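Local coordinates for protein ricin B-related lectin (Polyporus squamosus, PDB 5MUA) that binds galactose through its beta-trefoil lectin part and carries a calcium-dependent papain-like cysteine protease domain, here blocked by E-64, at residues A165-Y179 with A274-F286. Numbering follows the deposited sequence.
Sequences ALRQDFKSYLSDGLY and ANAWDYKAYFGLF. With CA (calcium ion), chain E; CA (calcium ion), chain D; E64 (N-[N-[1-hydroxycarboxyethyl-carbonyl]leucylamino-butyl]-guanidine), chain F.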
loop_
_atom_site.group_PDB
_atom_site.type_symbol
_atom_site.label_atom_id
_atom_site.label_comp_id
_atom_site.label_asym_id
_atom_site.label_seq_id
_atom_site.Cartn_x
_atom_site.Cartn_y
_atom_site.Cartn_z
ATOM N N ALA B 165 21.881 1.737 8.716
ATOM C CA ALA B 165 20.691 1.163 9.407
ATOM C C ALA B 165 20.334 -0.218 8.841
ATOM O O ALA B 165 19.155 -0.579 8.906
ATOM C CB ALA B 165 19.524 2.152 9.242
ATOM N N LEU B 166 21.289 -0.949 8.252
ATOM C CA LEU B 166 21.004 -2.225 7.609
ATOM C C LEU B 166 21.676 -3.389 8.332
ATOM O O LEU B 166 22.788 -3.260 8.859
ATOM C CB LEU B 166 21.557 -2.247 6.211
ATOM C CG LEU B 166 21.181 -1.053 5.391
ATOM C CD1 LEU B 166 21.885 -1.197 4.048
ATOM C CD2 LEU B 166 19.700 -0.857 5.244
ATOM N N ARG B 167 20.994 -4.524 8.331
ATOM C CA ARG B 167 21.574 -5.802 8.674
ATOM C C ARG B 167 22.408 -6.302 7.500
ATOM O O ARG B 167 22.222 -5.869 6.361
ATOM C CB ARG B 167 20.433 -6.839 8.946
ATOM C CG ARG B 167 19.556 -6.459 10.141
ATOM C CD ARG B 167 18.230 -7.256 10.246
ATOM N NE ARG B 167 18.471 -8.666 9.967
ATOM C CZ ARG B 167 18.644 -9.616 10.873
ATOM N NH1 ARG B 167 18.553 -9.354 12.169
ATOM N NH2 ARG B 167 18.912 -10.848 10.471
ATOM N N GLN B 168 23.253 -7.275 7.776
ATOM C CA GLN B 168 24.099 -7.963 6.774
ATOM C C GLN B 168 23.311 -8.640 5.722
ATOM O O GLN B 168 23.739 -8.731 4.583
ATOM C CB GLN B 168 25.070 -9.013 7.411
ATOM C CG GLN B 168 26.135 -8.412 8.290
ATOM C CD GLN B 168 27.463 -9.241 8.477
ATOM O OE1 GLN B 168 27.489 -10.415 8.922
ATOM N NE2 GLN B 168 28.587 -8.580 8.150
ATOM N N ASP B 169 22.131 -9.110 6.093
ATOM C CA ASP B 169 21.282 -9.815 5.187
ATOM C C ASP B 169 20.257 -8.951 4.461
ATOM O O ASP B 169 19.336 -9.482 3.775
ATOM C CB ASP B 169 20.589 -10.994 5.934
ATOM C CG ASP B 169 19.633 -10.546 7.029
ATOM O OD1 ASP B 169 19.485 -9.356 7.358
ATOM O OD2 ASP B 169 18.959 -11.420 7.635
ATOM N N PHE B 170 20.438 -7.636 4.540
ATOM C CA PHE B 170 19.473 -6.705 3.954
ATOM C C PHE B 170 19.354 -6.963 2.469
ATOM O O PHE B 170 20.360 -7.099 1.777
ATOM C CB PHE B 170 19.982 -5.286 4.063
ATOM C CG PHE B 170 19.059 -4.250 3.479
ATOM C CD1 PHE B 170 17.881 -3.974 4.088
ATOM C CD2 PHE B 170 19.427 -3.518 2.375
ATOM C CE1 PHE B 170 16.992 -3.026 3.588
ATOM C CE2 PHE B 170 18.608 -2.534 1.909
ATOM C CZ PHE B 170 17.367 -2.284 2.499
ATOM N N LYS B 171 18.130 -7.048 1.987
ATOM C CA LYS B 171 17.826 -7.008 0.543
ATOM C C LYS B 171 16.782 -5.952 0.257
ATOM O O LYS B 171 15.837 -5.769 1.025
ATOM C CB LYS B 171 17.244 -8.325 0.076
ATOM C CG LYS B 171 18.027 -9.599 0.399
ATOM C CD LYS B 171 19.214 -9.846 -0.520
ATOM C CE LYS B 171 19.889 -11.194 -0.227
ATOM N NZ LYS B 171 20.947 -11.009 0.806
ATOM N N SER B 172 16.942 -5.269 -0.863
ATOM C CA SER B 172 16.010 -4.298 -1.269
ATOM C C SER B 172 15.644 -4.530 -2.738
ATOM O O SER B 172 16.384 -5.215 -3.482
ATOM C CB SER B 172 16.592 -2.910 -1.077
ATOM O OG SER B 172 17.789 -2.788 -1.798
ATOM N N TYR B 173 14.518 -3.924 -3.105
ATOM C CA TYR B 173 13.896 -4.078 -4.420
ATOM C C TYR B 173 13.430 -2.718 -4.897
ATOM O O TYR B 173 12.819 -1.977 -4.135
ATOM C CB TYR B 173 12.748 -5.040 -4.258
ATOM C CG TYR B 173 13.207 -6.391 -3.710
ATOM C CD1 TYR B 173 13.821 -7.340 -4.542
ATOM C CD2 TYR B 173 13.155 -6.644 -2.371
ATOM C CE1 TYR B 173 14.258 -8.544 -4.043
ATOM C CE2 TYR B 173 13.641 -7.818 -1.853
ATOM C CZ TYR B 173 14.179 -8.753 -2.702
ATOM O OH TYR B 173 14.642 -9.919 -2.152
ATOM N N LEU B 174 13.726 -2.394 -6.149
ATOM C CA LEU B 174 13.496 -1.098 -6.694
ATOM C C LEU B 174 12.288 -1.213 -7.609
ATOM O O LEU B 174 12.164 -2.224 -8.320
ATOM C CB LEU B 174 14.779 -0.696 -7.510
ATOM C CG LEU B 174 14.734 0.351 -8.606
ATOM C CD1 LEU B 174 14.666 1.672 -7.860
ATOM C CD2 LEU B 174 15.966 0.358 -9.513
ATOM N N SER B 175 11.444 -0.192 -7.615
ATOM C CA SER B 175 10.205 -0.115 -8.343
ATOM C C SER B 175 10.203 0.730 -9.626
ATOM O O SER B 175 9.573 0.361 -10.587
ATOM C CB SER B 175 9.098 0.391 -7.410
ATOM O OG SER B 175 9.048 -0.447 -6.279
ATOM N N ASP B 176 10.884 1.874 -9.582
ATOM C CA ASP B 176 10.826 2.897 -10.607
ATOM C C ASP B 176 12.220 3.421 -10.910
ATOM O O ASP B 176 13.173 3.058 -10.261
ATOM C CB ASP B 176 9.897 4.014 -10.180
ATOM C CG ASP B 176 8.434 3.507 -9.994
ATOM O OD1 ASP B 176 7.842 3.049 -10.993
ATOM O OD2 ASP B 176 7.920 3.577 -8.864
ATOM N N GLY B 177 12.296 4.219 -11.947
ATOM C CA GLY B 177 13.570 4.770 -12.414
ATOM C C GLY B 177 13.947 6.160 -11.935
ATOM O O GLY B 177 15.137 6.452 -11.815
ATOM N N LEU B 178 12.965 7.045 -11.769
ATOM C CA LEU B 178 13.210 8.431 -11.447
ATOM C C LEU B 178 12.262 8.795 -10.348
ATOM O O LEU B 178 11.050 8.581 -10.476
ATOM C CB LEU B 178 12.924 9.329 -12.655
ATOM C CG LEU B 178 13.176 10.830 -12.400
ATOM C CD1 LEU B 178 14.655 11.108 -12.096
ATOM C CD2 LEU B 178 12.646 11.699 -13.570
ATOM N N TYR B 179 12.824 9.267 -9.251
ATOM C CA TYR B 179 12.017 9.603 -8.076
ATOM C C TYR B 179 12.007 11.100 -7.754
ATOM O O TYR B 179 13.076 11.715 -7.675
ATOM C CB TYR B 179 12.566 8.869 -6.865
ATOM C CG TYR B 179 12.334 7.411 -6.910
ATOM C CD1 TYR B 179 11.157 6.880 -6.486
ATOM C CD2 TYR B 179 13.282 6.540 -7.527
ATOM C CE1 TYR B 179 10.911 5.509 -6.549
ATOM C CE2 TYR B 179 13.074 5.161 -7.534
ATOM C CZ TYR B 179 11.865 4.659 -7.047
ATOM O OH TYR B 179 11.623 3.318 -7.091
ATOM N N ALA B 274 16.179 9.870 12.911
ATOM C CA ALA B 274 17.450 9.751 12.220
ATOM C C ALA B 274 18.057 8.372 12.414
ATOM O O ALA B 274 18.802 7.941 11.552
ATOM C CB ALA B 274 18.410 10.860 12.681
ATOM N N ASN B 275 17.733 7.643 13.496
ATOM C CA ASN B 275 18.379 6.323 13.795
ATOM C C ASN B 275 17.477 5.061 13.617
ATOM O O ASN B 275 17.866 3.946 14.029
ATOM C CB ASN B 275 18.859 6.319 15.257
ATOM C CG ASN B 275 17.698 6.366 16.268
ATOM O OD1 ASN B 275 16.607 6.883 15.988
ATOM N ND2 ASN B 275 17.918 5.782 17.450
ATOM N N ALA B 276 16.277 5.257 13.086
ATOM C CA ALA B 276 15.304 4.122 12.829
ATOM C C ALA B 276 14.942 3.420 14.188
ATOM O O ALA B 276 14.653 2.225 14.241
ATOM C CB ALA B 276 15.912 3.127 11.799
ATOM N N TRP B 277 14.976 4.198 15.282
ATOM C CA TRP B 277 14.653 3.662 16.631
ATOM C C TRP B 277 15.499 2.413 16.946
ATOM O O TRP B 277 15.060 1.467 17.607
ATOM C CB TRP B 277 13.153 3.351 16.765
ATOM C CG TRP B 277 12.338 4.481 16.319
ATOM C CD1 TRP B 277 11.986 5.562 17.046
ATOM C CD2 TRP B 277 11.827 4.685 14.990
ATOM N NE1 TRP B 277 11.261 6.454 16.254
ATOM C CE2 TRP B 277 11.176 5.938 14.985
ATOM C CE3 TRP B 277 11.864 3.927 13.808
ATOM C CZ2 TRP B 277 10.535 6.451 13.842
ATOM C CZ3 TRP B 277 11.261 4.450 12.676
ATOM C CH2 TRP B 277 10.600 5.694 12.707
ATOM N N ASP B 278 16.719 2.402 16.431
ATOM C CA ASP B 278 17.616 1.291 16.574
ATOM C C ASP B 278 17.285 0.011 15.836
ATOM O O ASP B 278 18.037 -0.954 15.957
ATOM C CB ASP B 278 17.982 1.007 18.024
ATOM C CG ASP B 278 18.614 2.190 18.691
ATOM O OD1 ASP B 278 19.157 3.075 18.012
ATOM O OD2 ASP B 278 18.574 2.216 19.908
ATOM N N TYR B 279 16.271 0.035 14.961
ATOM C CA TYR B 279 16.048 -1.154 14.109
ATOM C C TYR B 279 17.044 -1.211 13.033
ATOM O O TYR B 279 17.472 -0.158 12.486
ATOM C CB TYR B 279 14.632 -1.193 13.525
ATOM C CG TYR B 279 13.560 -1.319 14.605
ATOM C CD1 TYR B 279 13.346 -2.533 15.258
ATOM C CD2 TYR B 279 12.768 -0.251 14.947
ATOM C CE1 TYR B 279 12.393 -2.633 16.250
ATOM C CE2 TYR B 279 11.790 -0.363 15.930
ATOM C CZ TYR B 279 11.641 -1.534 16.585
ATOM O OH TYR B 279 10.677 -1.660 17.546
ATOM N N LYS B 280 17.381 -2.438 12.651
ATOM C CA LYS B 280 18.262 -2.657 11.543
ATOM C C LYS B 280 17.505 -3.455 10.519
ATOM O O LYS B 280 16.909 -4.507 10.845
ATOM C CB LYS B 280 19.583 -3.322 11.955
ATOM C CG LYS B 280 20.408 -2.532 12.968
ATOM C CD LYS B 280 21.041 -1.274 12.323
ATOM C CE LYS B 280 21.549 -0.263 13.342
ATOM N NZ LYS B 280 22.586 -0.857 14.211
ATOM N N ALA B 281 17.489 -2.934 9.301
ATOM C CA ALA B 281 16.660 -3.465 8.224
ATOM C C ALA B 281 17.141 -4.756 7.583
ATOM O O ALA B 281 18.334 -4.946 7.330
ATOM C CB ALA B 281 16.381 -2.386 7.177
ATOM N N TYR B 282 16.202 -5.677 7.372
ATOM C CA TYR B 282 16.462 -6.842 6.556
ATOM C C TYR B 282 15.804 -6.802 5.210
ATOM O O TYR B 282 16.204 -7.545 4.284
ATOM C CB TYR B 282 16.172 -8.144 7.286
ATOM C CG TYR B 282 14.771 -8.299 7.802
ATOM C CD1 TYR B 282 13.744 -8.852 6.986
ATOM C CD2 TYR B 282 14.457 -7.997 9.128
ATOM C CE1 TYR B 282 12.462 -8.983 7.452
ATOM C CE2 TYR B 282 13.149 -8.157 9.592
ATOM C CZ TYR B 282 12.163 -8.696 8.752
ATOM O OH TYR B 282 10.872 -8.854 9.206
ATOM N N PHE B 283 14.815 -5.927 5.051
ATOM C CA PHE B 283 14.046 -5.819 3.837
ATOM C C PHE B 283 13.740 -4.339 3.559
ATOM O O PHE B 283 13.343 -3.599 4.443
ATOM C CB PHE B 283 12.770 -6.659 3.925
ATOM C CG PHE B 283 11.701 -6.231 3.007
ATOM C CD1 PHE B 283 11.860 -6.343 1.651
ATOM C CD2 PHE B 283 10.515 -5.703 3.495
ATOM C CE1 PHE B 283 10.864 -5.916 0.783
ATOM C CE2 PHE B 283 9.508 -5.297 2.621
ATOM C CZ PHE B 283 9.712 -5.363 1.255
ATOM N N GLY B 284 13.967 -3.919 2.335
ATOM C CA GLY B 284 13.482 -2.642 1.860
ATOM C C GLY B 284 12.830 -2.659 0.490
ATOM O O GLY B 284 13.219 -3.415 -0.374
ATOM N N LEU B 285 11.828 -1.833 0.301
ATOM C CA LEU B 285 11.128 -1.705 -0.980
ATOM C C LEU B 285 10.983 -0.225 -1.274
ATOM O O LEU B 285 10.606 0.515 -0.385
ATOM C CB LEU B 285 9.738 -2.369 -0.917
ATOM C CG LEU B 285 8.795 -2.172 -2.094
ATOM C CD1 LEU B 285 9.396 -2.877 -3.283
ATOM C CD2 LEU B 285 7.381 -2.730 -1.871
ATOM N N PHE B 286 11.295 0.219 -2.503
ATOM C CA PHE B 286 11.054 1.620 -2.840
ATOM C C PHE B 286 10.882 1.762 -4.331
ATOM O O PHE B 286 11.141 0.782 -5.038
ATOM C CB PHE B 286 12.173 2.524 -2.382
ATOM C CG PHE B 286 13.463 2.292 -3.112
ATOM C CD1 PHE B 286 14.259 1.226 -2.771
ATOM C CD2 PHE B 286 13.841 3.117 -4.151
ATOM C CE1 PHE B 286 15.437 0.986 -3.448
ATOM C CE2 PHE B 286 15.044 2.914 -4.806
ATOM C CZ PHE B 286 15.823 1.843 -4.468
ATOM O OXT PHE B 286 10.494 2.848 -4.782
HETATM CA CA CA E . 7.655 0.915 -11.891
HETATM CA CA CA D . 5.576 3.265 -9.672
HETATM C C1 E64 F . 4.082 -2.550 -15.295
HETATM O O1 E64 F . 3.665 -3.472 -16.030
HETATM O O2 E64 F . 3.495 -1.478 -15.134
HETATM C C2 E64 F . 5.301 -2.845 -14.452
HETATM C C3 E64 F . 6.255 -1.648 -14.591
HETATM O O3 E64 F . 6.699 -1.772 -15.990
HETATM C C4 E64 F . 7.448 -1.791 -13.715
HETATM O O4 E64 F . 7.692 -1.061 -12.779
HETATM N N1 E64 F . 8.283 -2.726 -14.043
HETATM C C6 E64 F . 9.562 -3.088 -13.469
HETATM C C7 E64 F . 9.615 -4.068 -12.296
HETATM C C8 E64 F . 8.399 -4.159 -11.383
HETATM C C9 E64 F . 8.702 -3.073 -10.335
HETATM C C10 E64 F . 8.449 -5.574 -10.804
HETATM C C11 E64 F . 10.866 -2.953 -14.283
HETATM O O5 E64 F . 10.809 -3.616 -15.320
HETATM N N2 E64 F . 11.974 -2.246 -13.894
HETATM C C12 E64 F . 12.137 -1.250 -12.826
HETATM C C13 E64 F . 12.370 -1.763 -11.413
HETATM C C14 E64 F . 13.819 -1.932 -11.148
HETATM C C15 E64 F . 14.335 -3.215 -11.712
HETATM N N3 E64 F . 15.229 -3.755 -10.749
HETATM C C16 E64 F . 16.460 -3.292 -10.691
HETATM N N4 E64 F . 17.221 -3.508 -9.637
HETATM N N5 E64 F . 16.878 -2.534 -11.686
HETATM O O HOH W 1 16.629 0.508 9.909
HETATM O O HOH W 2 16.803 -10.391 4.009
HETATM O O HOH W 3 7.700 3.944 -6.178
HETATM O O HOH W 4 5.370 4.468 -7.653
HETATM O O HOH W 5 9.247 1.452 -13.624
#
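The ring of Phe286 lies against Leu174, whose CA sits over one face toward the rim while CD1 comes within 3.3 Å of Phe286 CE2; the ring of Tyr179 is tilted 43° to it, the two side chains crossing at about a right angle. Phe170 is layered differently: Leu166 CD2 is centred over one face and the backbone N of Ser172 over the rim of the opposite one, while CE1 reaches Gly284 N at 3.4 Å. With CG anti to the backbone N (chi1 180°), Phe170 swings this ring across to the partner strand, where Gly284 has no side chain to obstruct it. Tyr173 and Phe283 meet at their edges, CD2 to CE1 4.0 Å apart.

These side chains flank parallel strands 170-173 and 283-285, joined by backbone hydrogen bonds from the Lys171 N–Tyr282 O pair to the Phe286 N–Tyr173 O pair. The type I turn from Arg167 to Phe170 breaks the ladder, which resumes as Leu166 beside Ala281; Tyr282 and Phe283 form a classic bulge against Phe240 of strand 233-243. Arg167 holds Asp169 side-on through NE and NH2, and its CD comes to the ring edge of Tyr282.

At the far end hydroxyls take up the C-terminal carboxylate. Ser175 OG donates to Phe286 O at 2.7 Å, from above the carbonyl plane, and Tyr179 OH gives OXT a weak bond of 2.6 Å. Tyr179 OH also accepts Asp176 N (3.0 Å). Ser175 O binds one calcium, with E-64 O4; Asp176 OD1 bridges it to a second, which OD2 also binds. Asp207 and Asp209 of the second subunit help complete these sites, so the buried carboxylate probably helps to position an intersubunit metal site beside the inhibitor.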